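PDB 3V0D: voltage-sensor containing phosphatase from Ciona intestinalis, which probably dephosphorylates phosphoinositide lipids under the control of membrane voltage, through a PTEN-like phosphatase domain joined to a C2 domain. Local coordinates for residues A[248-251]-A[252-255]; A[149-152]-A[153-157]; A[52-55]-A[56-59]. The protein carries 1 engineered substitution. One frame throughout, in Å; residues are numbered along the deposited sequence. Where two conformers were deposited one is given.

Interaction 1: A[248-251]-A[252-255]; sequences QYDA and TDDC
Asp250 and Cys255 form the last antiparallel hydrogen-bonded pair before the chain reverses: Asp250 N reaches Cys255 O over 2.9 Å, almost straight at 172°, while Cys255 N returns a longer bond to Asp250 O. Between them the backbone has right-handed helical conformations at Ala251, Thr252 and Asp253 and a left-handed one at Asp254, whose N makes a weak bond to Ala251 O. Asp250 was deposited in two conformers, and its side-chain contacts hold for the one described. With CG anti to the backbone N (chi1 -169°), its carboxylate extends over the start of the loop. OD1 accepts the Thr252 hydroxyl from OG1 at 2.9 Å, met on the syn side but 27° out of the carboxylate plane, and Thr252 N adds a long, weak bond to the same oxygen.

Asp254 and Cys255 both face Asp250, a G1 beta bulge that closes the hairpin between strands 245-250 and 255-260, at the border of the five-stranded sheet of the PTEN-type C2 domain. Across the loop Asp250 OD2 comes within 3.1 Å of Asp253 OD2. These are two acceptors of like charge, their carboxylate planes turned well apart; the approach belongs to one conformer and is doubtful. The Tyr249 ring points forward along the strand toward the turn, CD1 lying 3.5 Å from Cys255 O, while Ala251 N sits 3.8 Å above one ring face, over its centre. At the ring edge a water lies 2.6 Å from Tyr249 OH and donates to Asp254 OD2 over 2.7 Å, linking the strand end to the bulge. Asp254 is held further by a salt bridge from OD1 to Arg324 and by Gln213 N at OD2.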
loop_
_atom_site.group_PDB
_atom_site.type_symbol
_atom_site.label_atom_id
_atom_site.label_comp_id
_atom_site.label_asym_id
_atom_site.label_seq_id
_atom_site.Cartn_x
_atom_site.Cartn_y
_atom_site.Cartn_z
ATOM N N GLN A 248 13.308 22.808 -14.820
ATOM C CA GLN A 248 13.387 23.061 -16.262
ATOM C C GLN A 248 12.159 22.440 -16.944
ATOM O O GLN A 248 11.801 21.294 -16.684
ATOM C CB GLN A 248 14.696 22.498 -16.855
ATOM C CG GLN A 248 14.822 22.679 -18.375
ATOM C CD GLN A 248 16.097 22.073 -19.003
ATOM O OE1 GLN A 248 16.877 21.372 -18.347
ATOM N NE2 GLN A 248 16.299 22.338 -20.295
ATOM N N TYR A 249 11.491 23.215 -17.785
ATOM C CA TYR A 249 10.352 22.741 -18.547
ATOM C C TYR A 249 10.746 22.696 -20.020
ATOM O O TYR A 249 11.337 23.663 -20.535
ATOM C CB TYR A 249 9.169 23.696 -18.349
ATOM C CG TYR A 249 8.027 23.500 -19.309
ATOM C CD1 TYR A 249 7.370 22.277 -19.422
ATOM C CD2 TYR A 249 7.582 24.553 -20.093
ATOM C CE1 TYR A 249 6.308 22.099 -20.317
ATOM C CE2 TYR A 249 6.526 24.393 -20.970
ATOM C CZ TYR A 249 5.888 23.171 -21.079
ATOM O OH TYR A 249 4.835 23.033 -21.965
ATOM N N ASP A 250 10.400 21.595 -20.686
ATOM C CA ASP A 250 10.633 21.415 -22.117
ATOM C C ASP A 250 9.287 21.179 -22.827
ATOM O O ASP A 250 8.768 20.057 -22.785
ATOM C CB ASP A 250 11.566 20.218 -22.316
ATOM C CG ASP A 250 12.092 20.108 -23.732
ATOM O OD1 ASP A 250 11.639 20.873 -24.619
ATOM O OD2 ASP A 250 12.958 19.237 -23.954
ATOM N N ALA A 251 8.740 22.205 -23.486
ATOM C CA ALA A 251 7.426 22.085 -24.128
ATOM C C ALA A 251 7.405 21.088 -25.280
ATOM O O ALA A 251 6.417 20.368 -25.487
ATOM C CB ALA A 251 6.946 23.453 -24.622
ATOM N N THR A 252 8.501 21.034 -26.012
ATOM C CA THR A 252 8.552 20.164 -27.187
ATOM C C THR A 252 8.569 18.692 -26.791
ATOM O O THR A 252 7.899 17.874 -27.428
ATOM C CB THR A 252 9.714 20.535 -28.114
ATOM O OG1 THR A 252 10.948 20.534 -27.383
ATOM C CG2 THR A 252 9.474 21.921 -28.651
ATOM N N ASP A 253 9.277 18.370 -25.704
ATOM C CA ASP A 253 9.338 17.005 -25.193
ATOM C C ASP A 253 8.213 16.740 -24.187
ATOM O O ASP A 253 8.046 15.611 -23.744
ATOM C CB ASP A 253 10.712 16.720 -24.573
ATOM C CG ASP A 253 11.790 16.472 -25.617
ATOM O OD1 ASP A 253 11.434 16.368 -26.812
ATOM O OD2 ASP A 253 12.992 16.396 -25.248
ATOM N N ASP A 254 7.431 17.777 -23.879
ATOM C CA ASP A 254 6.292 17.707 -22.955
ATOM C C ASP A 254 6.700 17.128 -21.596
ATOM O O ASP A 254 6.060 16.211 -21.067
ATOM C CB ASP A 254 5.133 16.906 -23.581
ATOM C CG ASP A 254 3.829 17.030 -22.810
ATOM O OD1 ASP A 254 2.940 16.172 -23.005
ATOM O OD2 ASP A 254 3.684 17.976 -22.006
ATOM N N CYS A 255 7.758 17.700 -21.022
ATOM C CA CYS A 255 8.334 17.141 -19.792
ATOM C C CYS A 255 8.927 18.224 -18.908
ATOM O O CYS A 255 9.307 19.319 -19.360
ATOM C CB CYS A 255 9.334 16.031 -20.022
ATOM S SG CYS A 255 10.799 16.648 -20.764
HETATM O O HOH W 1 3.958 20.613 -22.526
#

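Interaction 2: A[149-152]-A[153-157]; sequences TAKE and ALEYF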
loop_
_atom_site.group_PDB
_atom_site.type_symbol
_atom_site.label_atom_id
_atom_site.label_comp_id
_atom_site.label_asym_id
_atom_site.label_seq_id
_atom_site.Cartn_x
_atom_site.Cartn_y
_atom_site.Cartn_z
ATOM N N THR A 149 3.390 -16.167 -7.685
ATOM C CA THR A 149 3.551 -14.790 -8.183
ATOM C C THR A 149 2.612 -13.856 -7.441
ATOM O O THR A 149 1.475 -14.217 -7.089
ATOM C CB THR A 149 3.294 -14.669 -9.700
ATOM O OG1 THR A 149 1.894 -14.847 -9.998
ATOM C CG2 THR A 149 4.152 -15.662 -10.484
ATOM N N ALA A 150 3.091 -12.634 -7.204
ATOM C CA ALA A 150 2.259 -11.598 -6.598
ATOM C C ALA A 150 0.998 -11.369 -7.405
ATOM O O ALA A 150 -0.079 -11.216 -6.831
ATOM C CB ALA A 150 3.046 -10.308 -6.441
ATOM N N LYS A 151 1.109 -11.357 -8.741
ATOM C CA LYS A 151 -0.062 -11.111 -9.562
ATOM C C LYS A 151 -1.179 -12.115 -9.270
ATOM O O LYS A 151 -2.337 -11.729 -9.114
ATOM C CB LYS A 151 0.321 -11.147 -11.034
ATOM C CG LYS A 151 -0.800 -10.785 -11.988
ATOM C CD LYS A 151 -0.380 -11.008 -13.437
ATOM C CE LYS A 151 -1.494 -10.631 -14.414
ATOM N NZ LYS A 151 -2.680 -11.555 -14.397
ATOM N N GLU A 152 -0.839 -13.405 -9.227
ATOM C CA GLU A 152 -1.852 -14.417 -8.989
ATOM C C GLU A 152 -2.420 -14.291 -7.581
ATOM O O GLU A 152 -3.626 -14.460 -7.390
ATOM C CB GLU A 152 -1.307 -15.813 -9.215
ATOM C CG GLU A 152 -1.122 -16.127 -10.660
ATOM C CD GLU A 152 -0.320 -17.383 -10.824
ATOM O OE1 GLU A 152 0.897 -17.331 -10.538
ATOM O OE2 GLU A 152 -0.884 -18.427 -11.218
ATOM N N ALA A 153 -1.575 -14.026 -6.584
ATOM C CA ALA A 153 -2.073 -13.916 -5.222
ATOM C C ALA A 153 -3.022 -12.723 -5.096
ATOM O O ALA A 153 -4.108 -12.835 -4.499
ATOM C CB ALA A 153 -0.927 -13.784 -4.251
ATOM N N LEU A 154 -2.639 -11.582 -5.691
ATOM C CA LEU A 154 -3.463 -10.369 -5.668
ATOM C C LEU A 154 -4.787 -10.608 -6.368
ATOM O O LEU A 154 -5.831 -10.209 -5.875
ATOM C CB LEU A 154 -2.714 -9.224 -6.357
ATOM C CG LEU A 154 -1.610 -8.624 -5.496
ATOM C CD1 LEU A 154 -0.599 -7.893 -6.357
ATOM C CD2 LEU A 154 -2.230 -7.675 -4.470
ATOM N N GLU A 155 -4.758 -11.242 -7.536
ATOM C CA GLU A 155 -5.985 -11.493 -8.266
ATOM C C GLU A 155 -6.868 -12.454 -7.507
ATOM O O GLU A 155 -8.084 -12.291 -7.525
ATOM C CB GLU A 155 -5.671 -12.018 -9.652
ATOM C CG GLU A 155 -5.156 -10.926 -10.546
ATOM C CD GLU A 155 -5.114 -11.259 -12.004
ATOM O OE1 GLU A 155 -4.640 -10.391 -12.759
ATOM O OE2 GLU A 155 -5.550 -12.350 -12.405
ATOM N N TYR A 156 -6.294 -13.435 -6.818
ATOM C CA TYR A 156 -7.090 -14.351 -6.008
ATOM C C TYR A 156 -7.778 -13.594 -4.865
ATOM O O TYR A 156 -8.993 -13.741 -4.632
ATOM C CB TYR A 156 -6.243 -15.513 -5.486
ATOM C CG TYR A 156 -7.054 -16.442 -4.636
ATOM C CD1 TYR A 156 -7.942 -17.347 -5.228
ATOM C CD2 TYR A 156 -6.934 -16.454 -3.250
ATOM C CE1 TYR A 156 -8.718 -18.199 -4.464
ATOM C CE2 TYR A 156 -7.697 -17.316 -2.478
ATOM C CZ TYR A 156 -8.593 -18.174 -3.082
ATOM O OH TYR A 156 -9.359 -19.041 -2.332
ATOM N N PHE A 157 -7.021 -12.764 -4.151
ATOM C CA PHE A 157 -7.634 -11.946 -3.110
ATOM C C PHE A 157 -8.769 -11.112 -3.694
ATOM O O PHE A 157 -9.868 -11.065 -3.132
ATOM C CB PHE A 157 -6.583 -11.020 -2.456
ATOM C CG PHE A 157 -7.207 -10.064 -1.493
ATOM C CD1 PHE A 157 -7.596 -10.473 -0.217
ATOM C CD2 PHE A 157 -7.462 -8.747 -1.871
ATOM C CE1 PHE A 157 -8.224 -9.581 0.660
ATOM C CE2 PHE A 157 -8.091 -7.850 -0.987
ATOM C CZ PHE A 157 -8.466 -8.276 0.273
HETATM O O HOH W 2 -2.487 -13.893 -12.911
#
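Glu155 stands one helical turn beyond Lys151 and meets it with both backbone and side chain. Glu155 CB passes 3.4 Å from Lys151 O, the carbonyl that also accepts Glu155 N. Glu155 CG lies beside the backbone N (chi1 -74°), which keeps it close to the same carbonyl, 3.3 Å from Lys151 O. From there the chain runs extended, bringing CD toward the ammonium group of Lys151. Glu155 OE1 takes the salt bridge, 2.8 Å from Lys151 NZ, with the nitrogen approaching from above the carboxylate plane, 48° out of it. OE2 receives a weak bond from a water that in turn accepts from Lys151 NZ, so the ammonium group touches one oxygen directly and the other through solvent. Lys151 reaches this point along a straight chain that folds only at its last torsion, swinging NZ across toward Glu155.

At the start of the helix Thr149 is the N-cap. Its OG1 accepts from Glu152 N at 3.2 Å and gives its own proton to Glu152 OE1 at 2.7 Å, on the anti lone pair of that oxygen. The hydroxyl therefore serves as donor and acceptor at once, tying the Glu152 side chain back over the helix start. Regular helical bonds follow, among them Leu154 N to Ala150 O at 2.8 Å.

On the neighbouring, buried flank, Ala150 CB and Leu154 CD1 approach to 4.4 Å. They turn to helix 176-191, where Val182 touches both and Glu186 accepts from Ala150 N. Leu154 also reaches Ser138 of helix 131-143, against which Phe157 packs too, while Tyr156 OH bonds to Val30 O just beyond strand 27-29; helix 150-161 is thus seated against two helices of the phosphatase domain.

Interaction 3: A[52-55]-A[56-59]; sequences IGEV and SRFF
The Glu54 carboxylate lies at the edge of the Arg57 guanidinium, the two planes turned 33° apart, while the ring of Phe59 has Phe58 CD2 above the centre of one face and Val55 CG1 at its rim. Arg57 grips side-on with two nitrogens. NH1 bonds to Glu54 OE1 at 2.9 Å, on the syn lone pair of that oxygen, and NE bonds to Glu54 OE2, likewise at 2.9 Å and from the syn side, though 28° out of the carboxylate plane. Both acceptors lie close to the guanidinium plane. Each chain bends to make this fit, Glu54 at chi2 (-64°) and Arg57 at chi3, and the two run side by side, pointing the same way.

Val55 and Phe59, one turn apart, also lie alongside each other. Val55 CG1 is 3.8 Å from Phe59 CE2, and Phe59 CD2 comes to 3.2 Å from Val55 O, which accepts Phe59 N. This flank of helix 52-62 faces strand 34-41 of the central phosphatase sheet, where Met37 touches both side chains. Phe58 turns instead to Tyr18 and Phe23, of strands 17-20 and 23-25, and meets both edge-to-face.

Ser56 OG, in the conformer described, sits between the backbone N and the carbonyl carbon, 3.0 Å from Ile52 O and 3.2 Å from Gly53 O. Both carbonyls are within reach of its one proton, which of them it serves is not settled, and both already accept backbone N-H groups, from Ser56 and Arg57 respectively.

The helix is therefore two-sided, with an apolar flank against strand 34-41 and a charged pair beside strand 23-25, where Arg57 NH1 also makes a weak bond to Gly22 O. Holding both oxygens of Glu54 in two nearly straight bonds leaves the guanidinium little freedom to rotate, and the pairing of opposite charges would tend to keep both groups ionised.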
loop_
_atom_site.group_PDB
_atom_site.type_symbol
_atom_site.label_atom_id
_atom_site.label_comp_id
_atom_site.label_asym_id
_atom_site.label_seq_id
_atom_site.Cartn_x
_atom_site.Cartn_y
_atom_site.Cartn_z
ATOM N N ILE A 52 -18.181 -4.930 17.174
ATOM C CA ILE A 52 -17.082 -5.697 17.779
ATOM C C ILE A 52 -17.574 -6.868 18.643
ATOM O O ILE A 52 -16.947 -7.925 18.649
ATOM C CB ILE A 52 -16.113 -4.789 18.565
ATOM C CG1 ILE A 52 -14.881 -5.573 19.020
ATOM C CG2 ILE A 52 -16.820 -4.103 19.747
ATOM C CD1 ILE A 52 -13.694 -4.676 19.348
ATOM N N GLY A 53 -18.699 -6.689 19.340
ATOM C CA GLY A 53 -19.283 -7.779 20.113
ATOM C C GLY A 53 -19.636 -8.977 19.245
ATOM O O GLY A 53 -19.426 -10.127 19.650
ATOM N N GLU A 54 -20.163 -8.721 18.045
ATOM C CA GLU A 54 -20.507 -9.798 17.127
ATOM C C GLU A 54 -19.275 -10.445 16.497
ATOM O O GLU A 54 -19.224 -11.651 16.316
ATOM C CB GLU A 54 -21.470 -9.295 16.041
ATOM C CG GLU A 54 -22.894 -9.117 16.551
ATOM C CD GLU A 54 -23.467 -10.451 16.955
ATOM O OE1 GLU A 54 -23.810 -11.237 16.049
ATOM O OE2 GLU A 54 -23.517 -10.744 18.170
ATOM N N VAL A 55 -18.262 -9.649 16.177
ATOM C CA VAL A 55 -17.039 -10.203 15.601
ATOM C C VAL A 55 -16.320 -11.071 16.634
ATOM O O VAL A 55 -15.869 -12.185 16.326
ATOM C CB VAL A 55 -16.111 -9.084 15.071
ATOM C CG1 VAL A 55 -14.868 -9.676 14.398
ATOM C CG2 VAL A 55 -16.858 -8.215 14.067
ATOM N N SER A 56 -16.237 -10.586 17.867
ATOM C CA SER A 56 -15.564 -11.382 18.887
ATOM C C SER A 56 -16.351 -12.662 19.194
ATOM O O SER A 56 -15.756 -13.739 19.338
ATOM C CB SER A 56 -15.227 -10.581 20.122
ATOM O OG SER A 56 -16.404 -10.044 20.651
ATOM N N ARG A 57 -17.683 -12.564 19.238
ATOM C CA ARG A 57 -18.530 -13.755 19.367
ATOM C C ARG A 57 -18.293 -14.759 18.235
ATOM O O ARG A 57 -18.235 -15.960 18.466
ATOM C CB ARG A 57 -20.017 -13.359 19.450
ATOM C CG ARG A 57 -20.971 -14.513 19.762
ATOM C CD ARG A 57 -22.391 -14.024 19.998
ATOM N NE ARG A 57 -23.085 -13.593 18.784
ATOM C CZ ARG A 57 -23.762 -14.409 17.973
ATOM N NH1 ARG A 57 -24.385 -13.920 16.903
ATOM N NH2 ARG A 57 -23.822 -15.715 18.229
ATOM N N PHE A 58 -18.174 -14.260 17.004
ATOM C CA PHE A 58 -17.906 -15.116 15.863
ATOM C C PHE A 58 -16.650 -15.956 16.078
ATOM O O PHE A 58 -16.662 -17.172 15.895
ATOM C CB PHE A 58 -17.773 -14.252 14.596
ATOM C CG PHE A 58 -17.453 -15.033 13.339
ATOM C CD1 PHE A 58 -18.479 -15.462 12.492
ATOM C CD2 PHE A 58 -16.128 -15.364 13.009
ATOM C CE1 PHE A 58 -18.184 -16.184 11.338
ATOM C CE2 PHE A 58 -15.830 -16.106 11.862
ATOM C CZ PHE A 58 -16.860 -16.518 11.023
ATOM N N PHE A 59 -15.555 -15.299 16.440
ATOM C CA PHE A 59 -14.290 -16.018 16.595
ATOM C C PHE A 59 -14.267 -16.984 17.763
ATOM O O PHE A 59 -13.782 -18.108 17.637
ATOM C CB PHE A 59 -13.119 -15.031 16.592
ATOM C CG PHE A 59 -12.839 -14.544 15.214
ATOM C CD1 PHE A 59 -12.161 -15.377 14.320
ATOM C CD2 PHE A 59 -13.305 -13.308 14.772
ATOM C CE1 PHE A 59 -11.964 -14.998 13.013
ATOM C CE2 PHE A 59 -13.110 -12.921 13.460
ATOM C CZ PHE A 59 -12.431 -13.768 12.572
#

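In the fold
Interactions 2 and 3 belong to the phosphatase domain and interaction 1 to the C2 domain. The centres of interactions 1 and 3 are about 57 Å apart, on opposite sides of the chain's centre; interaction 2 falls between, its centre about 38 Å from interaction 1 and 29 Å from interaction 3. None touches another, the nearest atoms of 2 and 3 being about 13 Å apart. Interaction 2 is linked to the active site through helix 131-143: this helix follows the phosphate-binding P-loop after strand 121-125, where the catalytic cysteine is replaced by an engineered serine. Interaction 3 packs on strand 34-41, which pairs with strand 121-125.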